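Local coordinates for protein Obg-like ATPase 1 (Schizosaccharomyces pombe, PDB 1NI3) that hydrolyses ATP, and GTP less efficiently, with magnesium as cofactor, and negatively regulates the G2/M transition of the cell cycle, at residues S34-F37 and R38-K42. Residues are numbered along the deposited sequence; the frame is centred on the assembly and turned at random.
With SO4 (sulfate ion), chain B.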
loop_
_atom_site.group_PDB
_atom_site.type_symbol
_atom_site.label_atom_id
_atom_site.label_comp_id
_atom_site.label_asym_id
_atom_site.label_seq_id
_atom_site.Cartn_x
_atom_site.Cartn_y
_atom_site.Cartn_z
ATOM N N SER A 34 4.558 16.404 4.797
ATOM C CA SER A 34 4.022 17.305 3.785
ATOM C C SER A 34 4.964 17.493 2.626
ATOM O O SER A 34 4.540 17.555 1.471
ATOM C CB SER A 34 3.711 18.666 4.395
ATOM O OG SER A 34 2.675 18.553 5.366
ATOM N N THR A 35 6.249 17.607 2.931
ATOM C CA THR A 35 7.239 17.783 1.883
ATOM C C THR A 35 7.381 16.504 1.066
ATOM O O THR A 35 7.655 16.578 -0.128
ATOM C CB THR A 35 8.597 18.176 2.470
ATOM O OG1 THR A 35 8.644 17.782 3.849
ATOM C CG2 THR A 35 8.798 19.678 2.361
ATOM N N PHE A 36 7.181 15.348 1.705
ATOM C CA PHE A 36 7.269 14.064 1.024
ATOM C C PHE A 36 6.124 13.950 0.043
ATOM O O PHE A 36 6.310 13.525 -1.100
ATOM C CB PHE A 36 7.196 12.905 2.022
ATOM C CG PHE A 36 7.240 11.549 1.366
ATOM C CD1 PHE A 36 8.247 11.239 0.454
ATOM C CD2 PHE A 36 6.267 10.584 1.639
ATOM C CE1 PHE A 36 8.271 9.985 -0.201
ATOM C CE2 PHE A 36 6.278 9.326 0.995
ATOM C CZ PHE A 36 7.284 9.024 0.081
ATOM N N PHE A 37 4.941 14.336 0.502
ATOM C CA PHE A 37 3.753 14.290 -0.336
ATOM C C PHE A 37 3.893 15.223 -1.538
ATOM O O PHE A 37 3.754 14.797 -2.689
ATOM C CB PHE A 37 2.524 14.696 0.466
ATOM C CG PHE A 37 1.251 14.559 -0.290
ATOM C CD1 PHE A 37 0.642 13.321 -0.428
ATOM C CD2 PHE A 37 0.682 15.657 -0.911
ATOM C CE1 PHE A 37 -0.527 13.179 -1.177
ATOM C CE2 PHE A 37 -0.480 15.529 -1.658
ATOM C CZ PHE A 37 -1.083 14.287 -1.793
ATOM N N ARG A 38 4.182 16.495 -1.270
ATOM C CA ARG A 38 4.338 17.461 -2.350
ATOM C C ARG A 38 5.371 16.960 -3.357
ATOM O O ARG A 38 5.263 17.224 -4.552
ATOM C CB ARG A 38 4.748 18.833 -1.797
ATOM C CG ARG A 38 4.648 19.963 -2.831
ATOM C CD ARG A 38 5.315 21.249 -2.359
ATOM N NE ARG A 38 4.604 21.858 -1.240
ATOM C CZ ARG A 38 3.445 22.506 -1.346
ATOM N NH1 ARG A 38 2.861 22.636 -2.531
ATOM N NH2 ARG A 38 2.869 23.028 -0.269
ATOM N N ALA A 39 6.372 16.238 -2.863
ATOM C CA ALA A 39 7.435 15.673 -3.706
ATOM C C ALA A 39 6.843 14.647 -4.669
ATOM O O ALA A 39 7.081 14.689 -5.881
ATOM C CB ALA A 39 8.485 15.001 -2.837
ATOM N N ILE A 40 6.093 13.707 -4.106
ATOM C CA ILE A 40 5.450 12.676 -4.894
ATOM C C ILE A 40 4.618 13.351 -5.978
ATOM O O ILE A 40 4.803 13.102 -7.163
ATOM C CB ILE A 40 4.533 11.818 -4.015
ATOM C CG1 ILE A 40 5.354 11.056 -2.991
ATOM C CG2 ILE A 40 3.760 10.864 -4.872
ATOM C CD1 ILE A 40 4.498 10.268 -2.033
ATOM N N THR A 41 3.699 14.201 -5.553
ATOM C CA THR A 41 2.815 14.928 -6.456
ATOM C C THR A 41 3.589 15.687 -7.533
ATOM O O THR A 41 3.070 15.948 -8.619
ATOM C CB THR A 41 1.996 15.953 -5.679
ATOM O OG1 THR A 41 2.877 16.918 -5.085
ATOM C CG2 THR A 41 1.216 15.266 -4.564
ATOM N N LYS A 42 4.832 16.046 -7.222
ATOM C CA LYS A 42 5.689 16.811 -8.135
ATOM C C LYS A 42 6.568 16.018 -9.112
ATOM O O LYS A 42 6.967 16.552 -10.140
ATOM C CB LYS A 42 6.573 17.753 -7.309
ATOM C CG LYS A 42 6.808 19.124 -7.951
ATOM C CD LYS A 42 5.525 19.971 -7.989
ATOM C CE LYS A 42 5.765 21.388 -8.549
ATOM N NZ LYS A 42 4.524 22.235 -8.662
HETATM S S SO4 B . 5.713 17.176 8.756
HETATM O O1 SO4 B . 5.559 15.756 9.125
HETATM O O2 SO4 B . 5.123 17.415 7.421
HETATM O O3 SO4 B . 7.145 17.532 8.750
HETATM O O4 SO4 B . 5.010 18.016 9.746
#
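Phe36 and Ile40, one helical turn apart, meet as ring and methyl: CD1 of Ile40 lies over one face of the Phe36 ring, displaced toward its rim, 3.9 Å from the centroid and 23° off the ring normal. The ring leans forward along the helix because its CG stands anti to the backbone N (chi1 178°), while Ile40 reaches back toward the N-terminal end with an extended CG1-CD1 arm; CE2 of Phe36 comes within 3.6 Å of Ile40 CD1. The same CH-pi scheme recurs one residue further on, where the methyl CG2 of Thr41 sits above a face of the Phe37 ring, 3.8 Å from its centroid, the two side chains crossing at about a right angle. With chi1 at 63°, the hydroxyl of Thr41 turns back toward the preceding turn and faces Arg38 O, leaving the methyl to meet the ring. Beneath both pairs run successive i to i+4 backbone bonds: Arg38 N to Ser34 O is almost straight at the hydrogen, and Thr41 N reaches Phe37 O at 2.9 Å. Phe36 also touches Val267 of helix 267-273, whereas Phe37 and Thr41 pack on Ala61 of strand 60-65 and Ile40 on Val63, so the aromatic pair ties the helix to two neighbouring elements. A leucine in place of Phe36 would probably cost Ile40 CD1 the flat aromatic face on which it rests and weaken the contact with Val267. At the N-terminal end Ser34 N donates a 2.9 Å bond to sulfate O2, and amides of Asn30, Val31 and Gly32 with Lys33 NZ complete the anion's grip. This is the P-loop (Walker A) of an Obg-type G domain followed by its first helix, the sulfate probably marking a nucleotide phosphate position.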